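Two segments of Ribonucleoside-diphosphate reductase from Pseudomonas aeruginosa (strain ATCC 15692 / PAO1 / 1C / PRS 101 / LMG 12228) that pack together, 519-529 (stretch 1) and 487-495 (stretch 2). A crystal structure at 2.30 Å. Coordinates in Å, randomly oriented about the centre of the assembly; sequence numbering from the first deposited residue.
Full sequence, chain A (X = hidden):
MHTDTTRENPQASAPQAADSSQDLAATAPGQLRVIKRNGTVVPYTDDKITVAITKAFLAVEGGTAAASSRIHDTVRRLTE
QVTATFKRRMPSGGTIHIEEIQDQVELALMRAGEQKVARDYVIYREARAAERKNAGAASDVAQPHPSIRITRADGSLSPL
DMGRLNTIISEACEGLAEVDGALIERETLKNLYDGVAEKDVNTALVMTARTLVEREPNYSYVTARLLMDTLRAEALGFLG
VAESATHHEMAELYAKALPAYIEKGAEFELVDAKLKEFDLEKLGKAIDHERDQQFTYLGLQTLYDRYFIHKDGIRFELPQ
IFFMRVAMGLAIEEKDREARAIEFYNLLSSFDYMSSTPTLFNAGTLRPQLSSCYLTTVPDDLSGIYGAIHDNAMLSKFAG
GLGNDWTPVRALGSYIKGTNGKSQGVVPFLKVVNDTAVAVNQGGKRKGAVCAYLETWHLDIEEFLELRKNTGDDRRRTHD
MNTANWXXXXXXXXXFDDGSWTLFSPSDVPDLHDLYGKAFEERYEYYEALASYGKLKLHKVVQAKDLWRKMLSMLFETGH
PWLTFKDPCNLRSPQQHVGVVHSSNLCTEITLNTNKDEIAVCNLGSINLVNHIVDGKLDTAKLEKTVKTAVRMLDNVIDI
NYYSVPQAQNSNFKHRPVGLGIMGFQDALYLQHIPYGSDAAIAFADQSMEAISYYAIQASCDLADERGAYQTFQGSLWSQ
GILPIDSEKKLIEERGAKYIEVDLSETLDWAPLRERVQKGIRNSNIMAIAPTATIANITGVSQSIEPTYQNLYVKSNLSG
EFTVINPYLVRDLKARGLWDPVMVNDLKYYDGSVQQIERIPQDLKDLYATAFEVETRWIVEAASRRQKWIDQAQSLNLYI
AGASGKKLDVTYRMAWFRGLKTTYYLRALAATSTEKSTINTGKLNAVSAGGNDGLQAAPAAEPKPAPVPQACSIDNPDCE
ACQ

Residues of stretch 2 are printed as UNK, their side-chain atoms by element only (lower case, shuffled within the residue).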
# COMPACT_ATOMS: atom_id res chain seq x y z
N ALA A 519 25.34 34.26 22.71
CA ALA A 519 24.53 35.48 22.65
C ALA A 519 23.16 35.20 22.04
O ALA A 519 22.15 35.70 22.54
CB ALA A 519 25.27 36.55 21.85
N PHE A 520 23.11 34.41 20.97
CA PHE A 520 21.83 34.08 20.36
C PHE A 520 20.96 33.26 21.31
O PHE A 520 19.76 33.54 21.45
CB PHE A 520 22.03 33.33 19.05
CG PHE A 520 20.77 32.71 18.51
CD1 PHE A 520 19.92 33.43 17.69
CD2 PHE A 520 20.42 31.41 18.84
CE1 PHE A 520 18.75 32.86 17.20
CE2 PHE A 520 19.25 30.84 18.36
CZ PHE A 520 18.42 31.57 17.53
N GLU A 521 21.54 32.26 21.96
CA GLU A 521 20.75 31.33 22.76
C GLU A 521 20.16 32.02 23.98
O GLU A 521 19.02 31.73 24.37
CB GLU A 521 21.61 30.14 23.18
CG GLU A 521 22.20 29.38 21.99
CD GLU A 521 22.78 28.04 22.37
OE1 GLU A 521 22.70 27.66 23.56
OE2 GLU A 521 23.32 27.35 21.48
N GLU A 522 20.91 32.95 24.59
CA GLU A 522 20.36 33.74 25.69
C GLU A 522 19.22 34.62 25.20
O GLU A 522 18.13 34.64 25.79
CB GLU A 522 21.47 34.58 26.32
CG GLU A 522 20.97 35.64 27.29
CD GLU A 522 22.09 36.42 27.94
OE1 GLU A 522 23.26 35.98 27.83
OE2 GLU A 522 21.80 37.47 28.55
N ARG A 523 19.45 35.37 24.12
CA ARG A 523 18.42 36.27 23.61
C ARG A 523 17.22 35.49 23.11
O ARG A 523 16.07 35.92 23.27
CB ARG A 523 19.00 37.15 22.51
CG ARG A 523 18.10 38.30 22.07
CD ARG A 523 17.81 39.25 23.21
NE ARG A 523 17.03 40.41 22.79
CZ ARG A 523 16.48 41.29 23.62
NH1 ARG A 523 16.64 41.14 24.93
NH2 ARG A 523 15.79 42.31 23.15
N TYR A 524 17.45 34.32 22.50
CA TYR A 524 16.34 33.51 22.01
C TYR A 524 15.50 32.98 23.15
O TYR A 524 14.26 32.97 23.07
CB TYR A 524 16.86 32.35 21.16
CG TYR A 524 15.75 31.47 20.64
CD1 TYR A 524 15.20 31.69 19.38
CD2 TYR A 524 15.24 30.43 21.41
CE1 TYR A 524 14.18 30.89 18.91
CE2 TYR A 524 14.23 29.63 20.94
CZ TYR A 524 13.69 29.86 19.70
OH TYR A 524 12.68 29.06 19.23
N GLU A 525 16.14 32.51 24.22
CA GLU A 525 15.38 32.03 25.37
C GLU A 525 14.64 33.16 26.06
O GLU A 525 13.57 32.94 26.64
CB GLU A 525 16.32 31.31 26.35
CG GLU A 525 16.82 29.96 25.84
CD GLU A 525 17.80 29.29 26.78
OE1 GLU A 525 18.21 29.92 27.77
OE2 GLU A 525 18.15 28.12 26.53
N TYR A 526 15.18 34.38 26.00
CA TYR A 526 14.46 35.54 26.52
C TYR A 526 13.17 35.78 25.74
O TYR A 526 12.10 35.96 26.33
CB TYR A 526 15.37 36.78 26.46
CG TYR A 526 14.66 38.10 26.65
CD1 TYR A 526 14.45 38.63 27.92
CD2 TYR A 526 14.21 38.83 25.56
CE1 TYR A 526 13.80 39.84 28.09
CE2 TYR A 526 13.57 40.04 25.72
CZ TYR A 526 13.37 40.55 26.99
OH TYR A 526 12.73 41.76 27.15
N TYR A 527 13.25 35.76 24.41
CA TYR A 527 12.05 35.90 23.60
C TYR A 527 11.11 34.72 23.80
O TYR A 527 9.88 34.89 23.78
CB TYR A 527 12.42 36.03 22.12
CG TYR A 527 12.99 37.38 21.75
CD1 TYR A 527 12.38 38.56 22.18
CD2 TYR A 527 14.14 37.49 20.97
CE1 TYR A 527 12.89 39.79 21.84
CE2 TYR A 527 14.66 38.72 20.62
CZ TYR A 527 14.03 39.87 21.06
OH TYR A 527 14.54 41.10 20.73
N GLU A 528 11.66 33.52 24.00
CA GLU A 528 10.83 32.35 24.23
C GLU A 528 10.00 32.51 25.50
O GLU A 528 8.79 32.24 25.51
CB GLU A 528 11.71 31.10 24.32
CG GLU A 528 11.23 29.93 23.47
CD GLU A 528 12.10 28.69 23.65
OE1 GLU A 528 13.16 28.79 24.30
OE2 GLU A 528 11.71 27.61 23.15
N ALA A 529 10.64 32.95 26.59
CA ALA A 529 9.92 33.17 27.84
C ALA A 529 8.87 34.27 27.69
O ALA A 529 7.80 34.21 28.30
CB ALA A 529 10.91 33.52 28.95
N UNK A 487 20.49 26.91 10.13
CA UNK A 487 20.08 26.22 11.35
C UNK A 487 20.95 26.70 12.51
O UNK A 487 22.17 26.53 12.46
c UNK A 487 19.62 24.01 12.45
c UNK A 487 19.43 24.23 9.95
c UNK A 487 20.18 24.69 11.20
c UNK A 487 19.69 22.78 9.59
N UNK A 488 20.37 27.29 13.56
CA UNK A 488 21.16 27.59 14.75
C UNK A 488 21.45 26.34 15.56
O UNK A 488 20.69 25.37 15.56
c UNK A 488 19.00 27.82 13.66
c UNK A 488 19.15 28.95 14.61
c UNK A 488 20.26 28.56 15.54
N UNK A 489 22.58 26.38 16.28
CA UNK A 489 22.94 25.26 17.14
C UNK A 489 21.83 24.93 18.13
O UNK A 489 21.59 23.76 18.45
o UNK A 489 25.36 25.06 15.86
c UNK A 489 25.48 25.32 17.08
c UNK A 489 24.23 25.58 17.90
o UNK A 489 26.59 25.38 17.65
N UNK A 490 21.13 25.96 18.62
CA UNK A 490 20.12 25.75 19.65
C UNK A 490 19.02 24.82 19.16
O UNK A 490 18.50 24.01 19.92
c UNK A 490 19.28 26.54 22.54
c UNK A 490 17.99 28.42 21.53
c UNK A 490 19.54 27.09 20.10
c UNK A 490 18.58 27.05 21.29
N UNK A 491 18.65 24.94 17.88
CA UNK A 491 17.62 24.05 17.35
C UNK A 491 18.07 22.60 17.42
O UNK A 491 17.32 21.73 17.88
c UNK A 491 14.65 21.62 14.00
c UNK A 491 16.35 23.45 15.23
c UNK A 491 15.00 23.44 15.52
c UNK A 491 14.15 22.53 14.91
c UNK A 491 16.84 22.52 14.33
c UNK A 491 16.00 21.61 13.71
c UNK A 491 17.28 24.43 15.91
N UNK A 492 19.29 22.31 16.97
CA UNK A 492 19.82 20.96 17.07
C UNK A 492 19.90 20.50 18.52
O UNK A 492 19.63 19.33 18.83
s UNK A 492 20.15 20.23 13.91
c UNK A 492 21.20 20.88 16.41
c UNK A 492 20.84 18.60 14.21
c UNK A 492 21.21 21.26 14.94
N UNK A 493 20.27 21.41 19.43
CA UNK A 493 20.25 21.07 20.85
C UNK A 493 18.86 20.62 21.29
O UNK A 493 18.72 19.66 22.05
c UNK A 493 22.19 22.58 21.59
c UNK A 493 22.56 23.72 22.54
c UNK A 493 20.71 22.27 21.69
n UNK A 493 24.40 25.12 23.47
c UNK A 493 24.05 24.02 22.53
N UNK A 494 17.82 21.32 20.82
CA UNK A 494 16.45 20.95 21.19
C UNK A 494 16.05 19.62 20.55
O UNK A 494 15.25 18.88 21.13
n UNK A 494 15.60 24.60 23.65
n UNK A 494 13.74 25.74 22.91
c UNK A 494 15.73 23.39 21.49
c UNK A 494 14.86 25.71 23.62
c UNK A 494 15.28 23.36 22.95
c UNK A 494 15.48 22.06 20.79
n UNK A 494 15.24 26.78 24.29
N UNK A 495 16.59 19.31 19.37
CA UNK A 495 16.34 18.00 18.77
C UNK A 495 16.99 16.90 19.62
O UNK A 495 16.34 15.92 19.99
c UNK A 495 16.86 17.97 17.32
c UNK A 495 16.77 16.56 16.74
c UNK A 495 16.08 18.95 16.46
O HOH W 1 22.42 28.68 18.64

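Position 487 carries four side-chain carbons that fork at the first, with one arm two carbons long. This beta-branched, wholly aliphatic pattern is isoleucine, I487, and it stays out of reach of stretch 1. At position 488 three carbons close a ring onto the backbone N, which defines proline. P488 occupies the N-cap position of the helix that follows, and its CB lies 3.8 Å from CE2 of F520, an apolar contact.

Position 489 has two carbons, the second bearing two oxygens: a short carboxylate, hence D489. Its CA-to-CB bond points sideways, and its CB comes no nearer than 4.1 Å to OE2 of E521; both carboxylate oxygens are hydrogen-bonded elsewhere in the structure.

Four carbons forked at the second identify position 490 as leucine. L490 points toward stretch 1 and has the largest covered area of any residue in the contact. Its CB meets the edge of the F520 ring, 4.1 Å from CE2, while CD2 packs 3.4 Å from CD2 of Y524. CD1 lies 3.7 Å from OE1 of E521, so the aliphatic side chain fits among two aromatic rings and a carboxylate.

One carbon followed by a six-carbon ring makes position 491 phenylalanine; the ring of F491 leads away from stretch 1. Position 492, an unbranched run of two carbons, a sulfur and a terminal carbon, is methionine, and M492 is likewise out of reach.

At 493 four carbons in a row end in nitrogen, the pattern of lysine. With chi2 through chi4 all t, K493 extends to E521 and forms a salt bridge: NZ donates to OE1 at 3.1 Å and, more weakly, to OE2 at 3.2 Å.

Position 494 shows three carbons, a nitrogen, then a carbon bearing two more nitrogens, a guanidinium and therefore arginine. R494 grips E528 through two hydrogen bonds, NH1 to OE2 at 2.8 Å and NH2 to OE1 at 2.9 Å, with the carboxylate at the guanidinium edge. A long salt bridge joins its NH2 to OE2 of E525 at 3.9 Å. Position 495, one carbon carrying two others, is valine; V495 makes no contact.

The two helices cross at -68°, with axes 10.7 Å apart at closest approach. L490 supplies the apolar centre against F520 and Y524, while K493 and R494 pair with E521 and E528. A water accepts from L490 N at 3.0 Å and donates to E521 OE2 at 3.3 Å, linking the start of one helix to the acidic side chain of the other.

Stretch 2, residues 487-495: IPDLFMKRV
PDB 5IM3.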